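Local coordinates for protein tRNA endonuclease VMS1 (Saccharomyces cerevisiae, PDB 5WHG) that cleaves polypeptidyl-tRNAs as an RNA endonuclease downstream of ribosome-associated quality control, releasing unfinished polypeptides for degradation, at residues V175-F183 with E360-K369; A206-G214 with Y306-A317. One frame throughout, in Å; residues are numbered along the deposited sequence.

Contact 1 of 2, residues V175-F183 with E360-K369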
loop_
_atom_site.group_PDB
_atom_site.type_symbol
_atom_site.label_atom_id
_atom_site.label_comp_id
_atom_site.label_asym_id
_atom_site.label_seq_id
_atom_site.Cartn_x
_atom_site.Cartn_y
_atom_site.Cartn_z
ATOM N N VAL A 175 -17.006 4.905 15.817
ATOM C CA VAL A 175 -16.736 5.544 14.527
ATOM C C VAL A 175 -15.414 5.086 13.935
ATOM O O VAL A 175 -14.353 5.450 14.434
ATOM C CB VAL A 175 -16.732 7.069 14.655
ATOM C CG1 VAL A 175 -16.563 7.720 13.270
ATOM C CG2 VAL A 175 -17.997 7.545 15.388
ATOM N N LEU A 176 -15.475 4.297 12.868
ATOM C CA LEU A 176 -14.284 3.760 12.229
ATOM C C LEU A 176 -13.878 4.653 11.064
ATOM O O LEU A 176 -14.716 5.018 10.231
ATOM C CB LEU A 176 -14.517 2.323 11.763
ATOM C CG LEU A 176 -14.582 1.308 12.914
ATOM C CD1 LEU A 176 -15.343 0.059 12.518
ATOM C CD2 LEU A 176 -13.186 0.927 13.383
ATOM N N ALA A 177 -12.598 5.012 11.024
ATOM C CA ALA A 177 -12.062 5.945 10.043
ATOM C C ALA A 177 -11.074 5.228 9.133
ATOM O O ALA A 177 -10.323 4.358 9.590
ATOM C CB ALA A 177 -11.373 7.127 10.732
ATOM N N ILE A 178 -11.090 5.596 7.847
ATOM C CA ILE A 178 -10.181 5.057 6.837
ATOM C C ILE A 178 -9.679 6.212 5.967
ATOM O O ILE A 178 -10.426 7.156 5.686
ATOM C CB ILE A 178 -10.879 3.974 5.985
ATOM C CG1 ILE A 178 -9.915 3.359 4.969
ATOM C CG2 ILE A 178 -12.064 4.557 5.234
ATOM C CD1 ILE A 178 -10.509 2.170 4.233
ATOM N N TYR A 179 -8.411 6.147 5.549
ATOM C CA TYR A 179 -7.801 7.253 4.803
ATOM C C TYR A 179 -8.382 7.375 3.394
ATOM O O TYR A 179 -8.439 6.390 2.647
ATOM C CB TYR A 179 -6.287 7.073 4.700
ATOM C CG TYR A 179 -5.503 7.549 5.887
ATOM C CD1 TYR A 179 -5.343 8.898 6.133
ATOM C CD2 TYR A 179 -4.905 6.652 6.754
ATOM C CE1 TYR A 179 -4.617 9.353 7.224
ATOM C CE2 TYR A 179 -4.175 7.094 7.860
ATOM C CZ TYR A 179 -4.036 8.449 8.090
ATOM O OH TYR A 179 -3.312 8.905 9.182
ATOM N N LYS A 180 -8.772 8.602 3.020
ATOM C CA LYS A 180 -9.325 8.846 1.686
ATOM C C LYS A 180 -8.334 8.481 0.588
ATOM O O LYS A 180 -8.741 8.032 -0.493
ATOM C CB LYS A 180 -9.737 10.312 1.543
ATOM C CG LYS A 180 -11.024 10.678 2.248
ATOM C CD LYS A 180 -11.077 12.154 2.626
ATOM C CE LYS A 180 -11.261 13.057 1.421
ATOM N NZ LYS A 180 -11.593 14.450 1.850
ATOM N N SER A 181 -7.036 8.672 0.851
ATOM C CA SER A 181 -5.992 8.342 -0.109
ATOM C C SER A 181 -6.054 6.896 -0.594
ATOM O O SER A 181 -5.578 6.597 -1.695
ATOM C CB SER A 181 -4.630 8.614 0.515
ATOM O OG SER A 181 -4.492 9.992 0.769
ATOM N N LEU A 182 -6.619 5.984 0.208
ATOM C CA LEU A 182 -6.646 4.574 -0.178
ATOM C C LEU A 182 -7.603 4.310 -1.327
ATOM O O LEU A 182 -7.443 3.306 -2.029
ATOM C CB LEU A 182 -7.051 3.689 1.000
ATOM C CG LEU A 182 -6.040 3.221 2.046
ATOM C CD1 LEU A 182 -6.676 2.099 2.845
ATOM C CD2 LEU A 182 -4.737 2.757 1.402
ATOM N N PHE A 183 -8.584 5.184 -1.531
ATOM C CA PHE A 183 -9.588 5.002 -2.564
ATOM C C PHE A 183 -9.160 5.596 -3.901
ATOM O O PHE A 183 -8.253 6.424 -4.001
ATOM C CB PHE A 183 -10.918 5.616 -2.135
ATOM C CG PHE A 183 -11.489 4.999 -0.892
ATOM C CD1 PHE A 183 -12.215 3.828 -0.959
ATOM C CD2 PHE A 183 -11.272 5.574 0.344
ATOM C CE1 PHE A 183 -12.721 3.249 0.173
ATOM C CE2 PHE A 183 -11.782 4.998 1.476
ATOM C CZ PHE A 183 -12.513 3.834 1.389
ATOM N N GLU A 360 -0.137 2.115 9.166
ATOM C CA GLU A 360 -0.917 3.336 9.359
ATOM C C GLU A 360 -1.974 3.549 8.267
ATOM O O GLU A 360 -2.994 4.193 8.527
ATOM C CB GLU A 360 0.028 4.534 9.420
ATOM C CG GLU A 360 -0.653 5.866 9.565
ATOM C CD GLU A 360 -1.562 5.902 10.765
ATOM O OE1 GLU A 360 -2.695 6.408 10.624
ATOM O OE2 GLU A 360 -1.149 5.409 11.843
ATOM N N LEU A 361 -1.757 3.051 7.044
ATOM C CA LEU A 361 -2.771 3.203 5.999
ATOM C C LEU A 361 -3.781 2.057 5.956
ATOM O O LEU A 361 -4.911 2.250 5.483
ATOM C CB LEU A 361 -2.119 3.304 4.616
ATOM C CG LEU A 361 -1.332 4.534 4.159
ATOM C CD1 LEU A 361 -0.330 4.129 3.080
ATOM C CD2 LEU A 361 -2.271 5.602 3.626
ATOM N N SER A 362 -3.411 0.879 6.439
ATOM C CA SER A 362 -4.145 -0.328 6.115
ATOM C C SER A 362 -5.018 -0.844 7.254
ATOM O O SER A 362 -5.678 -1.878 7.087
ATOM C CB SER A 362 -3.156 -1.410 5.657
ATOM O OG SER A 362 -2.202 -1.691 6.669
ATOM N N TYR A 363 -5.064 -0.157 8.395
ATOM C CA TYR A 363 -5.923 -0.543 9.512
ATOM C C TYR A 363 -6.917 0.572 9.800
ATOM O O TYR A 363 -6.554 1.756 9.805
ATOM C CB TYR A 363 -5.120 -0.845 10.784
ATOM C CG TYR A 363 -4.356 -2.143 10.721
ATOM C CD1 TYR A 363 -3.093 -2.200 10.127
ATOM C CD2 TYR A 363 -4.887 -3.316 11.264
ATOM C CE1 TYR A 363 -2.388 -3.384 10.061
ATOM C CE2 TYR A 363 -4.182 -4.512 11.211
ATOM C CZ TYR A 363 -2.936 -4.537 10.601
ATOM O OH TYR A 363 -2.226 -5.710 10.532
ATOM N N LEU A 364 -8.171 0.196 10.039
ATOM C CA LEU A 364 -9.151 1.208 10.401
ATOM C C LEU A 364 -8.752 1.853 11.725
ATOM O O LEU A 364 -8.082 1.242 12.559
ATOM C CB LEU A 364 -10.547 0.596 10.493
ATOM C CG LEU A 364 -11.162 0.028 9.215
ATOM C CD1 LEU A 364 -12.542 -0.520 9.509
ATOM C CD2 LEU A 364 -11.218 1.066 8.083
ATOM N N LYS A 365 -9.131 3.115 11.903
ATOM C CA LYS A 365 -8.900 3.818 13.159
ATOM C C LYS A 365 -10.221 4.088 13.868
ATOM O O LYS A 365 -11.230 4.394 13.226
ATOM C CB LYS A 365 -8.159 5.139 12.937
ATOM C CG LYS A 365 -6.681 4.969 12.877
ATOM C CD LYS A 365 -5.992 6.110 13.584
ATOM C CE LYS A 365 -6.116 7.377 12.785
ATOM N NZ LYS A 365 -5.366 7.245 11.505
ATOM N N ILE A 366 -10.213 3.969 15.192
ATOM C CA ILE A 366 -11.376 4.304 16.008
ATOM C C ILE A 366 -11.209 5.738 16.487
ATOM O O ILE A 366 -10.267 6.047 17.223
ATOM C CB ILE A 366 -11.527 3.340 17.194
ATOM C CG1 ILE A 366 -11.699 1.899 16.704
ATOM C CG2 ILE A 366 -12.710 3.747 18.074
ATOM C CD1 ILE A 366 -11.969 0.898 17.824
ATOM N N LEU A 367 -12.116 6.610 16.076
ATOM C CA LEU A 367 -12.088 8.019 16.430
ATOM C C LEU A 367 -13.421 8.454 17.012
ATOM O O LEU A 367 -14.428 7.746 16.886
ATOM C CB LEU A 367 -11.774 8.883 15.204
ATOM C CG LEU A 367 -10.401 8.678 14.592
ATOM C CD1 LEU A 367 -10.140 9.798 13.609
ATOM C CD2 LEU A 367 -9.379 8.663 15.700
ATOM N N PRO A 368 -13.461 9.613 17.665
ATOM C CA PRO A 368 -14.753 10.195 18.050
ATOM C C PRO A 368 -15.466 10.819 16.861
ATOM O O PRO A 368 -14.847 11.487 16.029
ATOM C CB PRO A 368 -14.367 11.261 19.084
ATOM C CG PRO A 368 -12.911 11.532 18.846
ATOM C CD PRO A 368 -12.332 10.237 18.374
ATOM N N LYS A 369 -16.779 10.581 16.801
ATOM C CA LYS A 369 -17.710 11.092 15.773
ATOM C C LYS A 369 -17.201 12.229 14.872
ATOM O O LYS A 369 -17.688 13.364 14.929
ATOM C CB LYS A 369 -18.993 11.552 16.463
ATOM C CG LYS A 369 -20.185 11.819 15.550
ATOM C CD LYS A 369 -21.233 12.632 16.323
ATOM C CE LYS A 369 -22.564 12.757 15.594
ATOM N NZ LYS A 369 -23.558 13.480 16.440
HETATM O O HOH W 1 -6.815 4.287 6.612
#

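Contact 2 of 2, residues A206-G214 with Y306-A317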
loop_
_atom_site.group_PDB
_atom_site.type_symbol
_atom_site.label_atom_id
_atom_site.label_comp_id
_atom_site.label_asym_id
_atom_site.label_seq_id
_atom_site.Cartn_x
_atom_site.Cartn_y
_atom_site.Cartn_z
ATOM N N ALA A 206 -3.499 -8.213 -5.294
ATOM C CA ALA A 206 -3.538 -6.822 -4.876
ATOM C C ALA A 206 -2.182 -6.427 -4.314
ATOM O O ALA A 206 -1.681 -7.069 -3.383
ATOM C CB ALA A 206 -4.634 -6.624 -3.827
ATOM N N ILE A 207 -1.569 -5.396 -4.908
ATOM C CA ILE A 207 -0.332 -4.821 -4.387
ATOM C C ILE A 207 -0.407 -3.303 -4.464
ATOM O O ILE A 207 -1.139 -2.731 -5.279
ATOM C CB ILE A 207 0.934 -5.299 -5.142
ATOM C CG1 ILE A 207 0.832 -4.923 -6.630
ATOM C CG2 ILE A 207 1.206 -6.786 -4.872
ATOM C CD1 ILE A 207 2.015 -5.362 -7.459
ATOM N N SER A 208 0.388 -2.654 -3.605
ATOM C CA SER A 208 0.635 -1.219 -3.659
ATOM C C SER A 208 2.135 -0.989 -3.564
ATOM O O SER A 208 2.883 -1.858 -3.093
ATOM C CB SER A 208 -0.093 -0.469 -2.530
ATOM O OG SER A 208 -1.502 -0.581 -2.658
ATOM N N ALA A 209 2.583 0.185 -4.008
ATOM C CA ALA A 209 3.997 0.539 -3.892
ATOM C C ALA A 209 4.208 1.612 -2.817
ATOM O O ALA A 209 3.311 2.402 -2.526
ATOM C CB ALA A 209 4.552 1.002 -5.251
ATOM N N LEU A 210 5.396 1.622 -2.207
ATOM C CA LEU A 210 5.740 2.604 -1.178
ATOM C C LEU A 210 7.160 3.116 -1.401
ATOM O O LEU A 210 8.103 2.326 -1.509
ATOM C CB LEU A 210 5.619 2.010 0.230
ATOM C CG LEU A 210 4.366 1.202 0.613
ATOM C CD1 LEU A 210 4.579 0.469 1.948
ATOM C CD2 LEU A 210 3.184 2.090 0.749
ATOM N N PHE A 211 7.306 4.440 -1.454
ATOM C CA PHE A 211 8.564 5.115 -1.745
ATOM C C PHE A 211 8.723 6.323 -0.829
ATOM O O PHE A 211 7.813 7.152 -0.726
ATOM C CB PHE A 211 8.610 5.549 -3.218
ATOM C CG PHE A 211 8.677 4.389 -4.189
ATOM C CD1 PHE A 211 9.837 3.612 -4.284
ATOM C CD2 PHE A 211 7.591 4.065 -4.994
ATOM C CE1 PHE A 211 9.915 2.539 -5.163
ATOM C CE2 PHE A 211 7.659 2.991 -5.891
ATOM C CZ PHE A 211 8.819 2.222 -5.975
HETATM N N MSE A 212 9.867 6.407 -0.152
HETATM C CA MSE A 212 10.276 7.618 0.531
HETATM C C MSE A 212 11.715 7.973 0.191
HETATM O O MSE A 212 12.585 7.113 0.212
HETATM C CB MSE A 212 10.166 7.466 2.039
HETATM C CG MSE A 212 8.830 7.050 2.560
HETATM SE SE MSE A 212 9.013 6.622 4.461
HETATM C CE MSE A 212 7.299 5.740 4.745
ATOM N N VAL A 213 11.980 9.244 -0.097
ATOM C CA VAL A 213 13.329 9.722 -0.371
ATOM C C VAL A 213 13.516 11.010 0.402
ATOM O O VAL A 213 12.564 11.762 0.627
ATOM C CB VAL A 213 13.595 9.940 -1.888
ATOM C CG1 VAL A 213 12.712 11.021 -2.437
ATOM C CG2 VAL A 213 15.036 10.291 -2.158
ATOM N N GLY A 214 14.743 11.254 0.838
ATOM C CA GLY A 214 15.031 12.520 1.473
ATOM C C GLY A 214 16.368 12.524 2.172
ATOM O O GLY A 214 16.729 11.556 2.852
ATOM N N TYR A 306 5.589 -4.935 -11.477
ATOM C CA TYR A 306 4.853 -4.644 -10.240
ATOM C C TYR A 306 4.137 -3.295 -10.291
ATOM O O TYR A 306 2.971 -3.197 -9.889
ATOM C CB TYR A 306 5.804 -4.635 -9.044
ATOM C CG TYR A 306 6.428 -5.940 -8.659
ATOM C CD1 TYR A 306 5.652 -6.992 -8.204
ATOM C CD2 TYR A 306 7.799 -6.104 -8.694
ATOM C CE1 TYR A 306 6.215 -8.177 -7.820
ATOM C CE2 TYR A 306 8.373 -7.288 -8.298
ATOM C CZ TYR A 306 7.571 -8.324 -7.866
ATOM O OH TYR A 306 8.124 -9.514 -7.459
ATOM N N LEU A 307 4.850 -2.228 -10.718
ATOM C CA LEU A 307 4.313 -0.862 -10.675
ATOM C C LEU A 307 3.111 -0.683 -11.600
ATOM O O LEU A 307 2.188 0.074 -11.281
ATOM C CB LEU A 307 5.402 0.165 -11.019
ATOM C CG LEU A 307 6.507 0.298 -9.942
ATOM C CD1 LEU A 307 7.724 1.182 -10.348
ATOM C CD2 LEU A 307 5.916 0.782 -8.625
ATOM N N SER A 308 3.076 -1.380 -12.729
ATOM C CA SER A 308 1.927 -1.210 -13.609
ATOM C C SER A 308 0.689 -1.927 -13.092
ATOM O O SER A 308 -0.421 -1.580 -13.502
ATOM C CB SER A 308 2.280 -1.679 -15.015
ATOM O OG SER A 308 2.715 -3.015 -14.968
ATOM N N LYS A 309 0.842 -2.857 -12.151
ATOM C CA LYS A 309 -0.288 -3.526 -11.511
ATOM C C LYS A 309 -0.626 -2.983 -10.114
ATOM O O LYS A 309 -1.473 -3.574 -9.429
ATOM C CB LYS A 309 -0.026 -5.035 -11.408
ATOM C CG LYS A 309 0.350 -5.707 -12.721
ATOM C CD LYS A 309 0.801 -7.138 -12.470
ATOM C CE LYS A 309 0.934 -7.939 -13.766
ATOM N NZ LYS A 309 2.174 -7.585 -14.518
ATOM N N CYS A 310 -0.006 -1.888 -9.661
ATOM C CA CYS A 310 -0.282 -1.419 -8.298
ATOM C C CYS A 310 -1.591 -0.651 -8.227
ATOM O O CYS A 310 -1.904 0.147 -9.113
ATOM C CB CYS A 310 0.831 -0.520 -7.768
ATOM S SG CYS A 310 2.229 -1.407 -7.190
ATOM N N ASP A 311 -2.345 -0.892 -7.150
ATOM C CA ASP A 311 -3.491 -0.048 -6.814
ATOM C C ASP A 311 -3.053 1.399 -6.625
ATOM O O ASP A 311 -3.500 2.301 -7.338
ATOM C CB ASP A 311 -4.161 -0.557 -5.528
ATOM C CG ASP A 311 -5.156 -1.692 -5.769
ATOM O OD1 ASP A 311 -4.889 -2.575 -6.623
ATOM O OD2 ASP A 311 -6.201 -1.710 -5.065
ATOM N N ASN A 312 -2.179 1.631 -5.646
ATOM C CA ASN A 312 -1.667 2.948 -5.320
ATOM C C ASN A 312 -0.150 2.922 -5.305
ATOM O O ASN A 312 0.472 1.895 -5.006
ATOM C CB ASN A 312 -2.181 3.430 -3.959
ATOM C CG ASN A 312 -3.696 3.549 -3.919
ATOM O OD1 ASN A 312 -4.298 4.369 -4.617
ATOM N ND2 ASN A 312 -4.313 2.745 -3.085
ATOM N N ILE A 313 0.435 4.071 -5.622
ATOM C CA ILE A 313 1.867 4.297 -5.486
ATOM C C ILE A 313 2.054 5.505 -4.557
ATOM O O ILE A 313 1.901 6.657 -4.981
ATOM C CB ILE A 313 2.537 4.500 -6.850
ATOM C CG1 ILE A 313 2.326 3.243 -7.709
ATOM C CG2 ILE A 313 4.007 4.782 -6.671
ATOM C CD1 ILE A 313 2.477 3.445 -9.236
ATOM N N PHE A 314 2.380 5.245 -3.283
ATOM C CA PHE A 314 2.588 6.287 -2.270
ATOM C C PHE A 314 4.046 6.744 -2.257
ATOM O O PHE A 314 4.953 5.927 -2.075
ATOM C CB PHE A 314 2.192 5.788 -0.878
ATOM C CG PHE A 314 0.706 5.623 -0.696
ATOM C CD1 PHE A 314 -0.130 6.736 -0.641
ATOM C CD2 PHE A 314 0.139 4.355 -0.600
ATOM C CE1 PHE A 314 -1.507 6.583 -0.499
ATOM C CE2 PHE A 314 -1.237 4.200 -0.450
ATOM C CZ PHE A 314 -2.059 5.310 -0.406
ATOM N N ILE A 315 4.265 8.046 -2.424
ATOM C CA ILE A 315 5.603 8.627 -2.516
ATOM C C ILE A 315 5.708 9.796 -1.551
ATOM O O ILE A 315 4.857 10.692 -1.566
ATOM C CB ILE A 315 5.922 9.118 -3.940
ATOM C CG1 ILE A 315 5.607 8.046 -4.964
ATOM C CG2 ILE A 315 7.403 9.492 -4.066
ATOM C CD1 ILE A 315 6.200 8.364 -6.337
ATOM N N ARG A 316 6.757 9.814 -0.741
ATOM C CA ARG A 316 7.129 11.018 -0.004
ATOM C C ARG A 316 8.453 11.548 -0.534
ATOM O O ARG A 316 9.486 10.867 -0.446
ATOM C CB ARG A 316 7.252 10.806 1.508
ATOM C CG ARG A 316 7.876 12.091 2.101
ATOM C CD ARG A 316 7.709 12.305 3.580
ATOM N NE ARG A 316 8.477 11.371 4.415
ATOM C CZ ARG A 316 9.800 11.189 4.383
ATOM N NH1 ARG A 316 10.584 11.848 3.531
ATOM N NH2 ARG A 316 10.345 10.310 5.207
ATOM N N ALA A 317 8.419 12.776 -1.051
ATOM C CA ALA A 317 9.619 13.478 -1.510
ATOM C C ALA A 317 9.346 14.976 -1.353
ATOM O O ALA A 317 8.807 15.612 -2.261
ATOM C CB ALA A 317 9.958 13.116 -2.949
HETATM O O HOH W 2 -3.024 -4.519 -7.446
#

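Contact 1 of 2, residues V175-F183 with E360-K369
Tyr179 reaches across to Glu360, giving its hydroxyl OH to carboxylate OE1 at 2.9 Å, from the anti side and 33° out of the carboxylate plane. Ring and carboxylate stand nearly perpendicular (80°), and Glu360 O lies at the ring edge. The bend at chi2 of Glu360 (55°) brings its carboxylate to the Tyr179 hydroxyl and to Lys365, whose NZ makes a salt bridge to OE1 at 2.9 Å, so two donors grip one oxygen; NZ itself is shared with Tyr162 OH. With an alanine in place of Glu360, the Tyr179 hydroxyl is likely to lose its acceptor and the Lys365 ammonium its salt-bridge mate, leaving it Tyr162. Next to this polar cluster the packing is close where Leu364 CD2 nestles against Ile178 CB (3.6 Å); the Leu182 and Leu361 side chains cross at an angle. A water accepts from Tyr179 N at 2.7 Å and donates to Leu361 O, bridging the two backbones. The strands pair antiparallel through Ala177 and Lys365, whose backbones exchange bonds both ways, Ala177 N to Lys365 O at 2.7 Å and Lys365 N to Ala177 O at 2.9 Å. Leu176 is buried, while its neighbour Ile366, with CG1 3.8 Å from Leu176 CD2, is exposed. Beyond the bond from Leu367 N to Val175 O, Val175 lies along the backbone of Leu367-Lys369, its CG2 near Lys369 N; Pro368 and Lys369 form the loose, solvent side. Within this chain strand 365-366 is an outer strand of a small antiparallel sheet, with 176-179 pairing on its other side with strand 162-166; helix 191-198 packs on Ile178, while Leu182 leans on strand 313-316.

Contact 2 of 2, residues A206-G214 with Y306-A317
Phe211 presents its ring edge to Leu307, CE2 lying 3.9 Å from CD2, and runs alongside Ile313 on the same face of the sheet. This is the parallel strand pair 207-214/313-316 in the five-stranded mixed sheet of the VLRF1 domain, the part that binds the 60S ribosomal subunit, with the N-to-C directions of the two strands 10° apart. Helix 304-308 leads into the second strand, and its Leu307 CD2 also touches Ala209 CB at 3.6 Å, so one methyl meets both Ala209 and Phe211. With CG1 set between its backbone N and carbonyl carbon (chi1 59°), Ile207 brings CD1 to the edge of the Tyr306 ring, 4.1 Å from Tyr306 CD1. Six backbone hydrogen bonds stitch the pair together, from Asp311 N to Ile207 O through to Val213 N to Arg316 O. On the other face Leu210 CD2 lies beside Phe314 CD2 at 4.0 Å, and helix 351-362 packs on Met212 and Phe314. Arg316 bonds through NE to Thr346 OG1, while CB of Met212, here selenomethionine, lies over one guanidinium face and its SE sits 4.0 Å from Arg316 NH2.

How the contacts relate
From the N terminus, the chain passes the C2H2 zinc finger and strand 162-166 before reaching 175-183, the opening half of contact 1. Strand 207-214 then begins contact 2, whose loop closes at 306-317 after strands 217-224 and 247-255; that loop includes Gln267, the inferred active-site residue, in an unmodelled portion. Contact 1 closes last, at 360-369, running from the end of helix 351-362 into strand 365-366, so the two loops nest without crossing. Contact 1 joins strand 365-366 to 176-179, and contact 2 joins two neighbouring strands of the mixed sheet. They meet where Ser181 CB packs on Phe314 CE1 at 3.9 Å.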